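PDB 6ABX: citrate synthase from Metallosphaera sedula, which catalyses the condensation of oxaloacetate with acetyl-CoA and water to give citrate and CoA, the entry step of the tricarboxylic acid cycle. Local coordinates for the interface of chains A and B. Sequence-based numbering; all coordinates share one arbitrary frame. Chains: chain A/B, Citrate synthase.

Contacts 1 and 2 illustrate two ways in which the same pair of citrate synthase chains is joined: by helices packed against helices, and by strands paired through their backbones. Contact 1 brings helix 198-209 of each chain together near the two-fold axis, whereas contact 2 sets strand 353-356 of chain A beside strand 11-15 of chain B. They share no residues, and their C-alpha centres lie about 23 Å apart. Because the interface is two-fold symmetric, each contact recurs with the chains exchanged. Both centres are about 24 to 25 Å from A:His253, so neither patch adjoins that predicted catalytic residue.

Contact 1: the interface of chains A and B. Residues chain A 191, 196-197, 200, 203-204; chain B 96, 203-204, 207-208.
Helix 198-209 of chain A meets its copy in chain B within the helical dimer interface typical of citrate synthases, where A:Val203 and B:Val203 touch through CG1 at 3.4 Å. The two valine side chains cross at about a right angle, and this carbon contact is tighter than usual. Beside them the methyls of A:Ala204 and B:Ala204 lie side by side, CB to CB at 3.9 Å, small enough to let the helices come close. Polar contacts cluster to one side. A:Ser196 turns its OG anti to the backbone N (chi1 -167°) and donates to the carbonyl O of B:Ser207 at 2.7 Å, nearly along the C=O axis. A:Val191 lays CG1 against that same carbonyl. Next to it, NH1 of B:Arg96 donates a hydrogen bond, in the guanidinium plane, to OG of A:Ser200 at 2.6 Å. This OG in turn donates to OD1 of A:Asp197 at 2.7 Å, from above the carboxylate plane. OD2 accepts the backbone N of A:Ser200 at 3.0 Å, making A:Asp197 the N-cap of helix 198-209. A water joins that OD2 to both NH1 and NH2 of B:Arg96. An alanine in place of A:Asp197 would probably leave the A:Ser200 backbone N without its acceptor at the helix start, its hydroxyl freer to turn and B:Arg96 without its water-mediated carboxylate partner. The patch thus joins close apolar helix packing to polar links beside it, holding the two subunits together as a dimer.

Contact 2: the interface of chains A and B. Residues chain A 2-3, 353-355; chain B 11-13.
B:Ala11, with the most surface buried here, 51 Å², fits its methyl against A:Ile355, CB to CG1 at 3.6 Å. The isoleucine presents this branch with CG1 anti to its carbonyl carbon (chi1 -58°), and its CD1 also reaches the alanine methyl. A:Lys353 passes alongside the same residue: its CG lies 3.9 Å from CA of B:Ala11, and the extended aliphatic chain carries CE past the alanine methyl. The lysine therefore contributes hydrocarbon to this contact, while its backbone serves the strand pairing. Its carbonyl O accepts the amide N of B:Ile12 at 2.9 Å, and two residues along, the amide N of A:Ile355 donates to the O of B:Lys13 at 2.9 Å. Together the two bonds bracket A:Ala354. B:Lys13, the second most buried residue, meets A:Leu3 by its backbone: the leucine tip CD1 rests 3.7 Å from CA of the lysine. Toward A:Ala354, B:Lys13 instead offers side-chain carbon, with its CG 4.0 Å from the alanine CB. The two backbone bonds pair the strands around an irregular, bulge-like turn of the chain at B:Ile12, and the small methyl of B:Ala11 leaves room for the chains of A:Ile355 and A:Lys353. In the fold, strand 353-356 of one subunit makes a short parallel bridge to strand 11-15 of the other, and the N-terminal segment at A:Leu3 is bridged in parallel to B:Ala11 as well, so that segments near both ends of chain A pair with one strand of chain B.

Contact 1: the interface of chains A and B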
ATOM      1  N   VAL A 191       1.716   6.050  -2.328  1.00  9.86           N
ATOM      2  CA  VAL A 191       0.247   6.107  -2.488  1.00 10.04           C
ATOM      3  C   VAL A 191      -0.239   7.546  -2.362  1.00 11.06           C
ATOM      4  O   VAL A 191      -1.071   8.005  -3.148  1.00 10.81           O
ATOM      5  CB  VAL A 191      -0.424   5.186  -1.460  1.00 11.11           C
ATOM      6  CG1 VAL A 191      -1.911   5.379  -1.358  1.00 11.59           C
ATOM      7  CG2 VAL A 191      -0.111   3.728  -1.773  1.00 11.50           C
ATOM      8  N   SER A 196      -4.323   9.828  -3.679  1.00 12.24           N
ATOM      9  CA  SER A 196      -5.180   8.886  -3.042  1.00 12.89           C
ATOM     10  C   SER A 196      -5.390   9.286  -1.590  1.00 13.35           C
ATOM     11  O   SER A 196      -4.626  10.057  -1.001  1.00 15.81           O
ATOM     12  CB  SER A 196      -4.611   7.491  -3.145  1.00 12.91           C
ATOM     13  OG  SER A 196      -5.603   6.567  -2.771  1.00 13.99           O
ATOM     14  N   ASP A 197      -6.387   8.694  -0.969  1.00 13.33           N
ATOM     15  CA  ASP A 197      -6.796   9.125   0.387  1.00 14.20           C
ATOM     16  C   ASP A 197      -5.872   8.542   1.468  1.00 13.01           C
ATOM     17  O   ASP A 197      -5.116   7.621   1.242  1.00 12.01           O
ATOM     18  CB  ASP A 197      -8.224   8.664   0.607  1.00 14.12           C
ATOM     19  CG  ASP A 197      -8.338   7.158   0.631  1.00 16.33           C
ATOM     20  OD1 ASP A 197      -8.367   6.560  -0.463  1.00 15.33           O
ATOM     21  OD2 ASP A 197      -8.375   6.583   1.752  1.00 16.40           O
ATOM     22  N   SER A 200      -6.056   4.738   2.235  1.00 12.99           N
ATOM     23  CA  SER A 200      -5.295   4.000   1.208  1.00 12.47           C
ATOM     24  C   SER A 200      -3.805   4.015   1.538  1.00 11.50           C
ATOM     25  O   SER A 200      -3.127   2.976   1.477  1.00 11.56           O
ATOM     26  CB  SER A 200      -5.539   4.593  -0.155  1.00 12.86           C
ATOM     27  OG  SER A 200      -6.863   4.349  -0.592  1.00 14.54           O
ATOM     28  N   VAL A 203      -3.198   1.712   4.579  1.00 10.53           N
ATOM     29  CA  VAL A 203      -3.319   0.338   4.125  1.00 11.28           C
ATOM     30  C   VAL A 203      -2.022  -0.117   3.447  1.00 11.02           C
ATOM     31  O   VAL A 203      -1.540  -1.245   3.740  1.00 11.49           O
ATOM     32  CB  VAL A 203      -4.563   0.134   3.223  1.00 12.16           C
ATOM     33  CG1 VAL A 203      -4.554  -1.208   2.538  1.00 12.74           C
ATOM     34  CG2 VAL A 203      -5.844   0.336   4.024  1.00 12.77           C
ATOM     35  N   ALA A 204      -1.409   0.722   2.604  1.00 10.87           N
ATOM     36  CA  ALA A 204      -0.156   0.350   2.001  1.00 10.68           C
ATOM     37  C   ALA A 204       0.960   0.265   3.035  1.00 11.31           C
ATOM     38  O   ALA A 204       1.782  -0.639   2.952  1.00 10.74           O
ATOM     39  CB  ALA A 204       0.203   1.307   0.908  1.00 11.42           C
TER
ATOM     40  N   ARG B  96     -10.190  -2.845  -3.159  1.00 14.25           N
ATOM     41  CA  ARG B  96      -9.018  -2.864  -2.212  1.00 14.08           C
ATOM     42  C   ARG B  96      -9.348  -3.840  -1.081  1.00 14.83           C
ATOM     43  O   ARG B  96      -8.581  -4.779  -0.785  1.00 14.55           O
ATOM     44  CB  ARG B  96      -8.705  -1.454  -1.704  1.00 14.74           C
ATOM     45  CG  ARG B  96      -7.508  -1.333  -0.741  1.00 15.31           C
ATOM     46  CD  ARG B  96      -7.426   0.052  -0.138  1.00 16.81           C
ATOM     47  NE  ARG B  96      -8.546   0.374   0.756  1.00 17.11           N
ATOM     48  CZ  ARG B  96      -9.094   1.571   0.943  1.00 16.75           C
ATOM     49  NH1 ARG B  96      -8.602   2.633   0.323  1.00 24.44           N
ATOM     50  NH2 ARG B  96     -10.182   1.716   1.680  1.00 18.20           N
ATOM     51  N   VAL B 203      -2.850  -5.004  -3.066  1.00 10.72           N
ATOM     52  CA  VAL B 203      -3.665  -4.064  -2.268  1.00 11.35           C
ATOM     53  C   VAL B 203      -3.012  -2.672  -2.288  1.00 10.95           C
ATOM     54  O   VAL B 203      -3.693  -1.665  -2.460  1.00 10.54           O
ATOM     55  CB  VAL B 203      -3.822  -4.595  -0.825  1.00 11.74           C
ATOM     56  CG1 VAL B 203      -4.301  -3.515   0.114  1.00 12.22           C
ATOM     57  CG2 VAL B 203      -4.773  -5.791  -0.762  1.00 13.10           C
ATOM     58  N   ALA B 204      -1.676  -2.593  -2.193  1.00 11.62           N
ATOM     59  CA  ALA B 204      -0.978  -1.288  -2.256  1.00 11.07           C
ATOM     60  C   ALA B 204      -1.053  -0.688  -3.670  1.00 11.55           C
ATOM     61  O   ALA B 204      -1.239   0.490  -3.856  1.00 11.49           O
ATOM     62  CB  ALA B 204       0.475  -1.446  -1.801  1.00 11.49           C
ATOM     63  N   SER B 207      -4.421   0.825  -3.974  1.00 11.18           N
ATOM     64  CA  SER B 207      -4.423   2.030  -3.142  1.00 11.47           C
ATOM     65  C   SER B 207      -3.845   3.233  -3.881  1.00 12.10           C
ATOM     66  O   SER B 207      -4.369   4.345  -3.814  1.00 11.94           O
ATOM     67  CB  SER B 207      -3.678   1.734  -1.884  1.00 12.50           C
ATOM     68  OG  SER B 207      -4.406   0.811  -1.095  1.00 13.64           O
ATOM     69  N   ALA B 208      -2.738   3.000  -4.585  1.00 10.81           N
ATOM     70  CA  ALA B 208      -2.090   4.055  -5.400  1.00 11.70           C
ATOM     71  C   ALA B 208      -2.871   4.404  -6.678  1.00 12.01           C
ATOM     72  O   ALA B 208      -3.004   5.590  -7.074  1.00 11.63           O
ATOM     73  CB  ALA B 208      -0.702   3.549  -5.731  1.00 12.18           C
TER
HETATM   74  O   HOH W   1     -10.447   4.637   1.794  1.00 19.70           O

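Contact 2: the interface of chains A and B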
ATOM      1  N   GLU A   2      22.283   5.232 -13.986  1.00 48.88           N
ATOM      2  CA  GLU A   2      22.831   4.365 -12.948  1.00 45.86           C
ATOM      3  C   GLU A   2      21.645   3.796 -12.149  1.00 36.80           C
ATOM      4  O   GLU A   2      20.721   4.501 -11.796  1.00 32.95           O
ATOM      5  CB  GLU A   2      23.857   5.067 -12.053  1.00 50.43           C
ATOM      6  CG  GLU A   2      24.863   4.081 -11.464  1.00 57.78           C
ATOM      7  CD  GLU A   2      25.961   4.631 -10.560  1.00 67.96           C
ATOM      8  OE1 GLU A   2      26.346   5.811 -10.732  1.00 68.67           O
ATOM      9  OE2 GLU A   2      26.448   3.861  -9.693  1.00 69.51           O
ATOM     10  N   LEU A   3      21.684   2.483 -11.923  1.00 32.77           N
ATOM     11  CA  LEU A   3      20.709   1.815 -11.122  1.00 28.26           C
ATOM     12  C   LEU A   3      20.884   2.272  -9.653  1.00 27.76           C
ATOM     13  O   LEU A   3      22.004   2.372  -9.169  1.00 27.03           O
ATOM     14  CB  LEU A   3      20.950   0.322 -11.349  1.00 29.60           C
ATOM     15  CG  LEU A   3      20.047  -0.621 -10.595  1.00 30.10           C
ATOM     16  CD1 LEU A   3      18.603  -0.434 -11.043  1.00 31.33           C
ATOM     17  CD2 LEU A   3      20.528  -2.050 -10.789  1.00 31.39           C
ATOM     18  N   LYS A 353      11.960   5.016 -12.833  1.00 17.69           N
ATOM     19  CA  LYS A 353      12.082   4.274 -14.092  1.00 18.91           C
ATOM     20  C   LYS A 353      12.831   2.970 -13.814  1.00 16.97           C
ATOM     21  O   LYS A 353      13.161   2.683 -12.639  1.00 17.18           O
ATOM     22  CB  LYS A 353      12.749   5.150 -15.155  1.00 22.88           C
ATOM     23  CG  LYS A 353      14.216   5.400 -14.899  1.00 26.85           C
ATOM     24  CD  LYS A 353      14.984   5.982 -16.070  1.00 29.77           C
ATOM     25  CE  LYS A 353      16.469   6.111 -15.738  1.00 33.66           C
ATOM     26  NZ  LYS A 353      17.258   6.569 -16.909  1.00 38.85           N
ATOM     27  N   ALA A 354      12.976   2.139 -14.857  1.00 16.17           N
ATOM     28  CA  ALA A 354      13.727   0.962 -14.843  1.00 16.89           C
ATOM     29  C   ALA A 354      14.829   1.069 -15.898  1.00 16.85           C
ATOM     30  O   ALA A 354      14.716   1.892 -16.814  1.00 19.68           O
ATOM     31  CB  ALA A 354      12.887  -0.232 -15.101  1.00 17.97           C
ATOM     32  N   ILE A 355      15.852   0.243 -15.742  1.00 18.47           N
ATOM     33  CA  ILE A 355      16.820  -0.017 -16.865  1.00 19.74           C
ATOM     34  C   ILE A 355      16.346  -1.263 -17.620  1.00 19.47           C
ATOM     35  O   ILE A 355      16.174  -2.363 -17.044  1.00 19.75           O
ATOM     36  CB  ILE A 355      18.253  -0.169 -16.338  1.00 22.39           C
ATOM     37  CG1 ILE A 355      18.665   1.105 -15.580  1.00 25.19           C
ATOM     38  CG2 ILE A 355      19.222  -0.499 -17.473  1.00 22.30           C
ATOM     39  CD1 ILE A 355      19.828   0.877 -14.693  1.00 29.98           C
TER
ATOM     40  N   ALA B  11      16.500   5.028 -11.671  1.00 18.38           N
ATOM     41  CA  ALA B  11      16.156   3.662 -12.040  1.00 18.71           C
ATOM     42  C   ALA B  11      16.157   2.827 -10.762  1.00 18.91           C
ATOM     43  O   ALA B  11      17.138   2.844 -10.045  1.00 20.62           O
ATOM     44  CB  ALA B  11      17.100   3.059 -13.028  1.00 19.68           C
ATOM     45  N   ILE B  12      15.072   2.100 -10.505  1.00 17.43           N
ATOM     46  CA  ILE B  12      14.987   1.320  -9.266  1.00 18.95           C
ATOM     47  C   ILE B  12      15.129  -0.189  -9.515  1.00 17.00           C
ATOM     48  O   ILE B  12      15.246  -0.933  -8.545  1.00 16.62           O
ATOM     49  CB  ILE B  12      13.730   1.710  -8.465  1.00 22.57           C
ATOM     50  CG1 ILE B  12      12.436   1.439  -9.207  1.00 23.37           C
ATOM     51  CG2 ILE B  12      13.801   3.158  -8.020  1.00 23.43           C
ATOM     52  CD1 ILE B  12      11.700   0.283  -8.660  1.00 31.42           C
ATOM     53  N   LYS B  13      15.101  -0.662 -10.784  1.00 16.31           N
ATOM     54  CA  LYS B  13      15.268  -2.059 -11.056  1.00 17.52           C
ATOM     55  C   LYS B  13      15.711  -2.244 -12.506  1.00 16.71           C
ATOM     56  O   LYS B  13      15.605  -1.316 -13.285  1.00 15.79           O
ATOM     57  CB  LYS B  13      13.978  -2.872 -10.869  1.00 18.11           C
ATOM     58  CG  LYS B  13      12.797  -2.382 -11.714  1.00 18.50           C
ATOM     59  CD  LYS B  13      11.918  -3.487 -12.316  1.00 18.89           C
ATOM     60  CE  LYS B  13      11.222  -4.387 -11.314  1.00 18.13           C
ATOM     61  NZ  LYS B  13      10.315  -5.369 -11.957  1.00 16.93           N
TER